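PDB 5NNP: N-terminal acetyltransferase-like protein from Chaetomium thermophilum, which probably serves as Naa15, the TPR-repeat auxiliary subunit of the NatA N-terminal acetyltransferase complex, assembling with the Naa10 subunit and the regulator HypK. Local coordinates for residues 229-233 / 244-248; 238-242 / 262-267; 673-677 / 706-712; 680-684 / 712-716. All coordinates share one frame. Numbering follows the deposited sequence.

Interaction 1 of 4, residues 229-233 / 244-248; sequences ASYLS and AYRAL
Residues 229-233 and 244-248 are helical throughout and belong to the successive helices 221-234 and 238-251, which form an antiparallel hairpin. The local axes come within 10.4 Å at an angle of 156° between their N-to-C directions (signed crossing -156°), and the register sets Ala-229 against Ala-244 with their CA atoms 5.2 Å apart. Ala-229 has the largest share of the buried surface, followed by Tyr-245 and Ala-244. Its CA-to-CB bond points at the partner helix, and CB lies 3.8 Å from Ala-244 CB and 3.9 Å from Leu-248 CD1. The same methyl sits over one face of the Tyr-245 ring as a CH-pi contact, 3.9 Å from the centroid and 14° off the ring normal. Tyr-245 leaves its helix sideways, and the m rotamer with chi2 near -64° swings the ring back beneath Ala-229; the ring also packs against Leu-262 of helix 256-265. Ala-244 is completed by Leu-232 (m, t), whose CD1 stands 4.2 Å from Ala-244 CB. Antiparallel helix hairpins are the building unit of tetratricopeptide-type arrays, and this one lies in the NatA auxiliary-subunit family region. At the margin, Tyr-245 OH stays 3.7 Å from Ser-233 OG without a hydrogen bond. The contact is thus essentially apolar: two small alanines allow close approach at their own position, and the Tyr-245 ring, Leu-232 and Leu-248 pack round them.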
loop_
_atom_site.group_PDB
_atom_site.type_symbol
_atom_site.label_atom_id
_atom_site.label_comp_id
_atom_site.label_asym_id
_atom_site.label_seq_id
_atom_site.Cartn_x
_atom_site.Cartn_y
_atom_site.Cartn_z
ATOM N N ALA A 229 14.311 22.486 -2.309
ATOM C CA ALA A 229 14.299 22.566 -3.769
ATOM C C ALA A 229 12.901 22.856 -4.283
ATOM O O ALA A 229 12.711 23.705 -5.153
ATOM C CB ALA A 229 14.833 21.278 -4.394
ATOM N N SER A 230 11.928 22.144 -3.733
ATOM C CA SER A 230 10.537 22.332 -4.097
ATOM C C SER A 230 10.083 23.788 -3.939
ATOM O O SER A 230 9.445 24.345 -4.835
ATOM C CB SER A 230 9.652 21.410 -3.263
ATOM O OG SER A 230 8.294 21.578 -3.610
ATOM N N TYR A 231 10.420 24.407 -2.813
ATOM C CA TYR A 231 9.985 25.777 -2.535
ATOM C C TYR A 231 10.681 26.779 -3.437
ATOM O O TYR A 231 10.051 27.697 -3.978
ATOM C CB TYR A 231 10.267 26.156 -1.086
ATOM C CG TYR A 231 9.513 25.376 -0.044
ATOM C CD1 TYR A 231 8.287 24.798 -0.329
ATOM C CD2 TYR A 231 10.024 25.237 1.242
ATOM C CE1 TYR A 231 7.592 24.100 0.636
ATOM C CE2 TYR A 231 9.337 24.539 2.213
ATOM C CZ TYR A 231 8.121 23.974 1.908
ATOM O OH TYR A 231 7.439 23.278 2.880
ATOM N N LEU A 232 11.998 26.634 -3.564
ATOM C CA LEU A 232 12.754 27.526 -4.428
ATOM C C LEU A 232 12.207 27.482 -5.850
ATOM O O LEU A 232 12.058 28.523 -6.490
ATOM C CB LEU A 232 14.238 27.169 -4.433
ATOM C CG LEU A 232 15.054 27.502 -3.186
ATOM C CD1 LEU A 232 16.481 26.995 -3.339
ATOM C CD2 LEU A 232 15.049 29.000 -2.897
ATOM N N SER A 233 11.888 26.283 -6.340
ATOM C CA SER A 233 11.415 26.158 -7.716
ATOM C C SER A 233 10.062 26.844 -7.874
ATOM O O SER A 233 9.862 27.607 -8.818
ATOM C CB SER A 233 11.340 24.697 -8.161
ATOM O OG SER A 233 10.537 23.921 -7.298
ATOM N N ALA A 244 20.109 23.479 -5.534
ATOM C CA ALA A 244 19.419 22.567 -4.630
ATOM C C ALA A 244 19.210 21.196 -5.247
ATOM O O ALA A 244 19.356 20.177 -4.574
ATOM C CB ALA A 244 18.082 23.160 -4.205
ATOM N N TYR A 245 18.860 21.175 -6.527
ATOM C CA TYR A 245 18.655 19.917 -7.233
ATOM C C TYR A 245 19.984 19.201 -7.469
ATOM O O TYR A 245 20.039 17.961 -7.476
ATOM C CB TYR A 245 17.916 20.153 -8.550
ATOM C CG TYR A 245 16.429 20.311 -8.354
ATOM C CD1 TYR A 245 15.656 19.253 -7.870
ATOM C CD2 TYR A 245 15.794 21.520 -8.621
ATOM C CE1 TYR A 245 14.279 19.389 -7.669
ATOM C CE2 TYR A 245 14.420 21.666 -8.425
ATOM C CZ TYR A 245 13.672 20.596 -7.949
ATOM O OH TYR A 245 12.318 20.727 -7.769
ATOM N N ARG A 246 21.054 19.977 -7.625
ATOM C CA ARG A 246 22.382 19.394 -7.712
ATOM C C ARG A 246 22.744 18.673 -6.414
ATOM O O ARG A 246 23.297 17.570 -6.446
ATOM C CB ARG A 246 23.426 20.457 -8.039
ATOM C CG ARG A 246 23.405 20.882 -9.481
ATOM C CD ARG A 246 24.616 21.704 -9.843
ATOM N NE ARG A 246 24.913 21.548 -11.266
ATOM C CZ ARG A 246 24.496 22.375 -12.215
ATOM N NH1 ARG A 246 23.775 23.443 -11.892
ATOM N NH2 ARG A 246 24.809 22.137 -13.481
ATOM N N ALA A 247 22.427 19.293 -5.279
ATOM C CA ALA A 247 22.641 18.665 -3.971
ATOM C C ALA A 247 21.927 17.316 -3.852
ATOM O O ALA A 247 22.498 16.340 -3.347
ATOM C CB ALA A 247 22.187 19.589 -2.865
ATOM N N LEU A 248 20.686 17.265 -4.332
ATOM C CA LEU A 248 19.898 16.042 -4.276
ATOM C C LEU A 248 20.453 14.988 -5.232
ATOM O O LEU A 248 20.430 13.787 -4.929
ATOM C CB LEU A 248 18.429 16.331 -4.592
ATOM C CG LEU A 248 17.645 17.022 -3.467
ATOM C CD1 LEU A 248 16.406 17.728 -4.009
ATOM C CD2 LEU A 248 17.253 16.020 -2.372
#

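Interaction 2 of 4, residues 238-242 / 262-267; sequences KDEAA and LISALD
Lys-238, at the start of helix 238-251, takes an extended m, t, t, t conformation along the C-terminal end of helix 256-265 and ends in a salt bridge, its NZ donating to Asp-267 OD1 at 2.8 Å. Its CB lies 3.4 Å from Ala-265 O, and the CA atoms of Lys-238 and Ala-265, the closest across the pair, are 4.8 Å apart. Asp-267 leaves helical geometry with phi/psi of 63/50° in a Schellman motif; chi1 of -81° (m) brings its carboxylate to the lysine. The second helix of one hairpin thus packs on the first helix of the next, the repeat-to-repeat stacking of a TPR-like solenoid. Beyond the charged end, Ala-242 CB meets Ala-265 CB at 3.8 Å, while Ala-241 CB stands 4.3 Å from that same Ala-265 methyl. Leu-262 (t, p) bends CD1 to within 3.5 Å of Ala-242 O, and Leu-266 (m, t), though its CA-to-CB bond points away, returns CD2 to 4.3 Å from Ala-242 CB.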
loop_
_atom_site.group_PDB
_atom_site.type_symbol
_atom_site.label_atom_id
_atom_site.label_comp_id
_atom_site.label_asym_id
_atom_site.label_seq_id
_atom_site.Cartn_x
_atom_site.Cartn_y
_atom_site.Cartn_z
ATOM N N LYS A 238 15.531 30.396 -9.585
ATOM C CA LYS A 238 16.084 29.315 -10.396
ATOM C C LYS A 238 17.542 28.995 -10.115
ATOM O O LYS A 238 17.886 27.828 -9.946
ATOM C CB LYS A 238 15.892 29.629 -11.876
ATOM C CG LYS A 238 14.448 29.401 -12.318
ATOM C CD LYS A 238 14.248 29.561 -13.815
ATOM C CE LYS A 238 12.774 29.420 -14.149
ATOM N NZ LYS A 238 12.451 29.991 -15.484
ATOM N N ASP A 239 18.394 30.013 -10.058
ATOM C CA ASP A 239 19.792 29.796 -9.698
ATOM C C ASP A 239 19.902 28.967 -8.426
ATOM O O ASP A 239 20.658 27.997 -8.367
ATOM C CB ASP A 239 20.527 31.123 -9.501
ATOM C CG ASP A 239 20.768 31.866 -10.805
ATOM O OD1 ASP A 239 20.564 31.284 -11.892
ATOM O OD2 ASP A 239 21.179 33.044 -10.742
ATOM N N GLU A 240 19.143 29.357 -7.409
ATOM C CA GLU A 240 19.183 28.672 -6.128
ATOM C C GLU A 240 18.564 27.275 -6.206
ATOM O O GLU A 240 19.052 26.340 -5.566
ATOM C CB GLU A 240 18.470 29.505 -5.067
ATOM C CG GLU A 240 18.990 30.933 -4.948
ATOM C CD GLU A 240 17.991 31.858 -4.260
ATOM O OE1 GLU A 240 17.134 32.430 -4.965
ATOM O OE2 GLU A 240 18.046 32.004 -3.017
ATOM N N ALA A 241 17.488 27.131 -6.977
ATOM C CA ALA A 241 16.851 25.824 -7.113
ATOM C C ALA A 241 17.783 24.880 -7.850
ATOM O O ALA A 241 17.838 23.689 -7.553
ATOM C CB ALA A 241 15.524 25.931 -7.834
ATOM N N ALA A 242 18.520 25.429 -8.811
ATOM C CA ALA A 242 19.523 24.674 -9.543
ATOM C C ALA A 242 20.515 24.073 -8.571
ATOM O O ALA A 242 20.775 22.873 -8.601
ATOM C CB ALA A 242 20.232 25.557 -10.551
ATOM N N LEU A 262 16.661 20.108 -12.005
ATOM C CA LEU A 262 17.886 20.804 -12.394
ATOM C C LEU A 262 17.721 21.430 -13.762
ATOM O O LEU A 262 17.945 22.632 -13.956
ATOM C CB LEU A 262 19.088 19.853 -12.417
ATOM C CG LEU A 262 20.413 20.494 -12.847
ATOM C CD1 LEU A 262 20.776 21.669 -11.922
ATOM C CD2 LEU A 262 21.550 19.472 -12.893
ATOM N N ILE A 263 17.322 20.594 -14.710
ATOM C CA ILE A 263 17.222 21.000 -16.100
ATOM C C ILE A 263 16.232 22.158 -16.298
ATOM O O ILE A 263 16.486 23.089 -17.072
ATOM C CB ILE A 263 16.841 19.798 -16.964
ATOM C CG1 ILE A 263 18.075 18.905 -17.139
ATOM C CG2 ILE A 263 16.298 20.252 -18.301
ATOM C CD1 ILE A 263 17.765 17.511 -17.608
ATOM N N SER A 264 15.117 22.117 -15.582
ATOM C CA SER A 264 14.199 23.245 -15.589
ATOM C C SER A 264 14.859 24.501 -15.013
ATOM O O SER A 264 14.732 25.594 -15.562
ATOM C CB SER A 264 12.941 22.914 -14.800
ATOM O OG SER A 264 12.011 23.971 -14.916
ATOM N N ALA A 265 15.580 24.333 -13.912
ATOM C CA ALA A 265 16.181 25.468 -13.216
ATOM C C ALA A 265 17.261 26.160 -14.048
ATOM O O ALA A 265 17.545 27.343 -13.853
ATOM C CB ALA A 265 16.762 25.016 -11.878
ATOM N N LEU A 266 17.868 25.410 -14.960
ATOM C CA LEU A 266 18.910 25.939 -15.825
ATOM C C LEU A 266 18.308 26.644 -17.027
ATOM O O LEU A 266 19.025 27.279 -17.804
ATOM C CB LEU A 266 19.836 24.823 -16.300
ATOM C CG LEU A 266 20.731 24.176 -15.246
ATOM C CD1 LEU A 266 21.562 23.062 -15.869
ATOM C CD2 LEU A 266 21.629 25.217 -14.614
ATOM N N ASP A 267 16.990 26.527 -17.175
ATOM C CA ASP A 267 16.289 27.122 -18.309
ATOM C C ASP A 267 16.750 26.504 -19.617
ATOM O O ASP A 267 17.090 27.208 -20.560
ATOM C CB ASP A 267 16.497 28.643 -18.348
ATOM C CG ASP A 267 15.580 29.381 -17.392
ATOM O OD1 ASP A 267 14.400 28.979 -17.275
ATOM O OD2 ASP A 267 16.033 30.359 -16.753
#

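Interaction 3 of 4, residues 673-677 / 706-712; sequences IDGQI and HPKVLEQ. Unlike the reference sequence in segment 706-712: Lys-708 (reference Asn).
Ile-677, in the m, t rotamer, lays its CD1 obliquely against the imidazole of His-706, 3.6 Å from CE1, and the same CD1 is 3.9 Å from Lys-708 CB. One turn earlier, Ile-673 reaches the same segment with CG2, 4.3 Å from His-706 CD2 and 4.4 Å from Val-709 CG1. Both segments are helical except for His-706, which occupies the N-cap position of helix 707-723. With chi1 near 180° (t), its ND1 accepts a capping bond from Lys-708 N at 2.8 Å, so the imidazole both caps its own helix and offers a surface to the two isoleucines. The axes run nearly parallel, 21° apart with a closest approach of 10.7 Å, and the nearest CA atoms are those of Ile-677 and Val-709 at 6.9 Å. Parallel packing of helices separated by one intervening helix, here 689-702, is the relation between equivalent helices of adjacent repeats in a TPR-like array. Further along, Gln-712 (m, t) donates from NE2 to Ile-677 O at 2.9 Å, although its shorter bond is to Glu-681, one turn on in helix 673-685. Lys-708, where the reference sequence has Asn, points its CB toward Ile-677 but turns its chain away (chi1 -114°), and its NZ forms a 2.7 Å salt bridge with Glu-711 OE1 of its own helix.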
loop_
_atom_site.group_PDB
_atom_site.type_symbol
_atom_site.label_atom_id
_atom_site.label_comp_id
_atom_site.label_asym_id
_atom_site.label_seq_id
_atom_site.Cartn_x
_atom_site.Cartn_y
_atom_site.Cartn_z
ATOM N N ILE A 673 -14.428 2.318 -15.682
ATOM C CA ILE A 673 -15.651 1.970 -16.414
ATOM C C ILE A 673 -16.157 0.556 -16.171
ATOM O O ILE A 673 -17.364 0.335 -16.140
ATOM C CB ILE A 673 -15.480 2.123 -17.930
ATOM C CG1 ILE A 673 -14.975 3.509 -18.290
ATOM C CG2 ILE A 673 -16.831 1.958 -18.651
ATOM C CD1 ILE A 673 -15.557 3.997 -19.630
ATOM N N ASP A 674 -15.241 -0.398 -16.015
ATOM C CA ASP A 674 -15.618 -1.789 -15.782
ATOM C C ASP A 674 -16.523 -1.891 -14.569
ATOM O O ASP A 674 -17.511 -2.637 -14.586
ATOM C CB ASP A 674 -14.384 -2.672 -15.584
ATOM C CG ASP A 674 -13.557 -2.822 -16.844
ATOM O OD1 ASP A 674 -14.115 -2.714 -17.954
ATOM O OD2 ASP A 674 -12.336 -3.053 -16.721
ATOM N N GLY A 675 -16.167 -1.135 -13.527
ATOM C CA GLY A 675 -16.961 -1.032 -12.318
ATOM C C GLY A 675 -18.336 -0.438 -12.569
ATOM O O GLY A 675 -19.332 -0.968 -12.085
ATOM N N GLN A 676 -18.392 0.651 -13.334
ATOM C CA GLN A 676 -19.655 1.307 -13.696
ATOM C C GLN A 676 -20.579 0.421 -14.538
ATOM O O GLN A 676 -21.804 0.408 -14.354
ATOM C CB GLN A 676 -19.370 2.607 -14.445
ATOM C CG GLN A 676 -18.602 3.619 -13.607
ATOM C CD GLN A 676 -19.406 4.071 -12.413
ATOM O OE1 GLN A 676 -20.568 3.693 -12.271
ATOM N NE2 GLN A 676 -18.799 4.890 -11.546
ATOM N N ILE A 677 -19.983 -0.310 -15.468
ATOM C CA ILE A 677 -20.732 -1.241 -16.297
ATOM C C ILE A 677 -21.318 -2.357 -15.435
ATOM O O ILE A 677 -22.479 -2.745 -15.612
ATOM C CB ILE A 677 -19.851 -1.845 -17.404
ATOM C CG1 ILE A 677 -19.340 -0.741 -18.329
ATOM C CG2 ILE A 677 -20.623 -2.877 -18.196
ATOM C CD1 ILE A 677 -18.235 -1.192 -19.272
ATOM N N HIS A 706 -18.208 3.625 -25.848
ATOM C CA HIS A 706 -17.982 2.261 -25.390
ATOM C C HIS A 706 -19.183 1.381 -25.723
ATOM O O HIS A 706 -20.320 1.741 -25.423
ATOM C CB HIS A 706 -17.717 2.253 -23.888
ATOM C CG HIS A 706 -17.316 0.916 -23.343
ATOM N ND1 HIS A 706 -18.125 -0.199 -23.422
ATOM C CD2 HIS A 706 -16.199 0.527 -22.684
ATOM C CE1 HIS A 706 -17.519 -1.219 -22.838
ATOM N NE2 HIS A 706 -16.351 -0.803 -22.383
ATOM N N PRO A 707 -18.931 0.222 -26.349
ATOM C CA PRO A 707 -20.005 -0.650 -26.848
ATOM C C PRO A 707 -20.986 -1.066 -25.753
ATOM O O PRO A 707 -22.183 -1.158 -26.013
ATOM C CB PRO A 707 -19.248 -1.867 -27.388
ATOM C CG PRO A 707 -17.867 -1.361 -27.664
ATOM C CD PRO A 707 -17.596 -0.339 -26.608
ATOM N N LYS A 708 -20.480 -1.306 -24.545
ATOM C CA LYS A 708 -21.329 -1.750 -23.444
ATOM C C LYS A 708 -22.228 -0.622 -22.943
ATOM O O LYS A 708 -23.402 -0.853 -22.649
ATOM C CB LYS A 708 -20.482 -2.302 -22.290
ATOM C CG LYS A 708 -20.665 -3.799 -22.019
ATOM C CD LYS A 708 -22.121 -4.152 -21.704
ATOM C CE LYS A 708 -22.285 -5.631 -21.373
ATOM N NZ LYS A 708 -23.715 -6.069 -21.396
ATOM N N VAL A 709 -21.686 0.592 -22.840
ATOM C CA VAL A 709 -22.478 1.708 -22.321
ATOM C C VAL A 709 -23.577 2.047 -23.323
ATOM O O VAL A 709 -24.636 2.546 -22.954
ATOM C CB VAL A 709 -21.618 2.973 -22.016
ATOM C CG1 VAL A 709 -20.428 2.629 -21.116
ATOM C CG2 VAL A 709 -21.137 3.617 -23.288
ATOM N N LEU A 710 -23.324 1.757 -24.594
ATOM C CA LEU A 710 -24.312 1.997 -25.640
ATOM C C LEU A 710 -25.433 0.977 -25.543
ATOM O O LEU A 710 -26.618 1.309 -25.672
ATOM C CB LEU A 710 -23.659 1.936 -27.017
ATOM C CG LEU A 710 -22.696 3.085 -27.300
ATOM C CD1 LEU A 710 -22.060 2.937 -28.680
ATOM C CD2 LEU A 710 -23.426 4.425 -27.159
ATOM N N GLU A 711 -25.038 -0.269 -25.306
ATOM C CA GLU A 711 -25.967 -1.373 -25.115
ATOM C C GLU A 711 -26.846 -1.175 -23.877
ATOM O O GLU A 711 -28.074 -1.281 -23.947
ATOM C CB GLU A 711 -25.191 -2.683 -25.006
ATOM C CG GLU A 711 -26.036 -3.924 -25.141
ATOM C CD GLU A 711 -25.238 -5.179 -24.885
ATOM O OE1 GLU A 711 -24.658 -5.302 -23.776
ATOM O OE2 GLU A 711 -25.183 -6.033 -25.801
ATOM N N GLN A 712 -26.210 -0.882 -22.748
ATOM C CA GLN A 712 -26.931 -0.634 -21.506
ATOM C C GLN A 712 -27.820 0.608 -21.606
ATOM O O GLN A 712 -28.904 0.644 -21.025
ATOM C CB GLN A 712 -25.948 -0.496 -20.336
ATOM C CG GLN A 712 -25.202 -1.790 -19.996
ATOM C CD GLN A 712 -24.073 -1.576 -18.997
ATOM O OE1 GLN A 712 -23.537 -0.476 -18.887
ATOM N NE2 GLN A 712 -23.705 -2.631 -18.267
#

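Interaction 4 of 4, residues 680-684 / 712-716; sequences FEVYI and QAAKL
Gln-712 NE2 donates to Glu-681 OE2 over a short 2.5 Å with an almost linear N-H...O angle of 172°, the strongest bond of this contact; the same NE2 also serves Ile-677 O. Glu-681 folds round (m, m) to present its carboxylate, which Lys-715 NZ approaches in a weak salt bridge, 3.3 Å from Glu-681 OE1 and 3.5 Å from OE2. Arg-685 provides a second cation for OE1. Beside this polar cluster, Phe-680 (chi1 t) inserts its ring between the helices. Gln-712 CB sits over one face, a CH-pi contact 3.7 Å from the centroid and 20° off the normal, and Phe-680 CZ is 3.6 Å from Leu-716 CD1. Ile-684 (p, t) extends the apolar side, its CG2 3.8 Å from Leu-716 CD1 and its CD1 4.0 Å from Lys-715 CE. The helical segments run parallel to within 10°, their axes 11.8 Å apart; Phe-680 pairs with Gln-712 (CA-CA 7.6 Å) and Ile-684 with Leu-716 (7.9 Å), like equivalent helices of consecutive TPR-like repeats. Helix 689-702, which separates the two in the chain, packs against both, its Leu-696 touching Phe-680 and Leu-716, while Val-682 and Tyr-683 connect helix 673-685 to helix 654-668.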
loop_
_atom_site.group_PDB
_atom_site.type_symbol
_atom_site.label_atom_id
_atom_site.label_comp_id
_atom_site.label_asym_id
_atom_site.label_seq_id
_atom_site.Cartn_x
_atom_site.Cartn_y
_atom_site.Cartn_z
ATOM N N PHE A 680 -24.165 -1.076 -13.263
ATOM C CA PHE A 680 -25.396 -0.952 -14.022
ATOM C C PHE A 680 -26.156 -2.281 -14.070
ATOM O O PHE A 680 -27.355 -2.338 -13.774
ATOM C CB PHE A 680 -25.107 -0.466 -15.436
ATOM C CG PHE A 680 -26.344 -0.292 -16.265
ATOM C CD1 PHE A 680 -26.896 -1.369 -16.938
ATOM C CD2 PHE A 680 -26.966 0.939 -16.359
ATOM C CE1 PHE A 680 -28.040 -1.223 -17.691
ATOM C CE2 PHE A 680 -28.106 1.091 -17.113
ATOM C CZ PHE A 680 -28.645 0.008 -17.780
ATOM N N GLU A 681 -25.445 -3.346 -14.425
ATOM C CA GLU A 681 -26.029 -4.684 -14.471
ATOM C C GLU A 681 -26.665 -5.111 -13.140
ATOM O O GLU A 681 -27.735 -5.727 -13.135
ATOM C CB GLU A 681 -24.966 -5.702 -14.890
ATOM C CG GLU A 681 -24.316 -5.386 -16.214
ATOM C CD GLU A 681 -25.301 -5.383 -17.355
ATOM O OE1 GLU A 681 -26.386 -5.982 -17.205
ATOM O OE2 GLU A 681 -24.989 -4.780 -18.401
ATOM N N VAL A 682 -26.013 -4.784 -12.021
ATOM C CA VAL A 682 -26.538 -5.097 -10.687
ATOM C C VAL A 682 -27.811 -4.329 -10.339
ATOM O O VAL A 682 -28.762 -4.914 -9.814
ATOM C CB VAL A 682 -25.508 -4.806 -9.582
ATOM C CG1 VAL A 682 -26.167 -4.842 -8.201
ATOM C CG2 VAL A 682 -24.341 -5.785 -9.660
ATOM N N TYR A 683 -27.841 -3.032 -10.640
ATOM C CA TYR A 683 -28.982 -2.189 -10.267
ATOM C C TYR A 683 -30.252 -2.370 -11.110
ATOM O O TYR A 683 -31.359 -2.250 -10.574
ATOM C CB TYR A 683 -28.577 -0.718 -10.295
ATOM C CG TYR A 683 -27.666 -0.337 -9.154
ATOM C CD1 TYR A 683 -27.957 -0.716 -7.855
ATOM C CD2 TYR A 683 -26.508 0.391 -9.378
ATOM C CE1 TYR A 683 -27.129 -0.370 -6.808
ATOM C CE2 TYR A 683 -25.677 0.739 -8.341
ATOM C CZ TYR A 683 -25.991 0.355 -7.057
ATOM O OH TYR A 683 -25.164 0.702 -6.019
ATOM N N ILE A 684 -30.131 -2.642 -12.408
ATOM C CA ILE A 684 -31.354 -2.893 -13.182
ATOM C C ILE A 684 -32.052 -4.143 -12.658
ATOM O O ILE A 684 -33.284 -4.198 -12.582
ATOM C CB ILE A 684 -31.101 -3.064 -14.692
ATOM C CG1 ILE A 684 -29.873 -3.930 -14.933
ATOM C CG2 ILE A 684 -30.937 -1.717 -15.361
ATOM C CD1 ILE A 684 -29.427 -3.929 -16.359
ATOM N N GLN A 712 -26.210 -0.882 -22.748
ATOM C CA GLN A 712 -26.931 -0.634 -21.506
ATOM C C GLN A 712 -27.820 0.608 -21.606
ATOM O O GLN A 712 -28.904 0.644 -21.025
ATOM C CB GLN A 712 -25.948 -0.496 -20.336
ATOM C CG GLN A 712 -25.202 -1.790 -19.996
ATOM C CD GLN A 712 -24.073 -1.576 -18.997
ATOM O OE1 GLN A 712 -23.537 -0.476 -18.887
ATOM N NE2 GLN A 712 -23.705 -2.631 -18.267
ATOM N N ALA A 713 -27.370 1.620 -22.347
ATOM C CA ALA A 713 -28.173 2.823 -22.567
ATOM C C ALA A 713 -29.480 2.470 -23.277
ATOM O O ALA A 713 -30.566 2.911 -22.887
ATOM C CB ALA A 713 -27.386 3.851 -23.374
ATOM N N ALA A 714 -29.366 1.653 -24.317
ATOM C CA ALA A 714 -30.531 1.215 -25.063
ATOM C C ALA A 714 -31.393 0.258 -24.243
ATOM O O ALA A 714 -32.619 0.274 -24.348
ATOM C CB ALA A 714 -30.100 0.558 -26.369
ATOM N N LYS A 715 -30.755 -0.580 -23.436
ATOM C CA LYS A 715 -31.486 -1.563 -22.634
ATOM C C LYS A 715 -32.295 -0.867 -21.539
ATOM O O LYS A 715 -33.393 -1.297 -21.187
ATOM C CB LYS A 715 -30.517 -2.590 -22.025
ATOM C CG LYS A 715 -31.180 -3.813 -21.388
ATOM C CD LYS A 715 -30.165 -4.942 -21.161
ATOM C CE LYS A 715 -28.988 -4.492 -20.280
ATOM N NZ LYS A 715 -27.915 -5.527 -20.092
ATOM N N LEU A 716 -31.749 0.225 -21.017
ATOM C CA LEU A 716 -32.401 0.961 -19.942
ATOM C C LEU A 716 -33.671 1.634 -20.432
ATOM O O LEU A 716 -34.716 1.569 -19.787
ATOM C CB LEU A 716 -31.448 2.007 -19.362
ATOM C CG LEU A 716 -31.794 2.690 -18.040
ATOM C CD1 LEU A 716 -31.702 1.717 -16.868
ATOM C CD2 LEU A 716 -30.860 3.870 -17.829
#

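Following the chain, interaction 1 closes the short turn between helices 221-234 and 238-251, and interaction 2 then brings helix 256-265 back onto the start of helix 238-251. Their segments alternate, so the two loops cross; they touch through Leu-232 on Glu-240 and Ala-241, and Tyr-245 on Leu-262, binding three consecutive helices. Some 400 residues later, interactions 3 and 4 cross in the same way, each spanning helix 689-702 to join helix 673-685 to helix 707-723. They share Gln-712 and together fasten the two parallel helices over successive turns. The two pairs follow in series without touching, their centres about 46 to 54 Å apart.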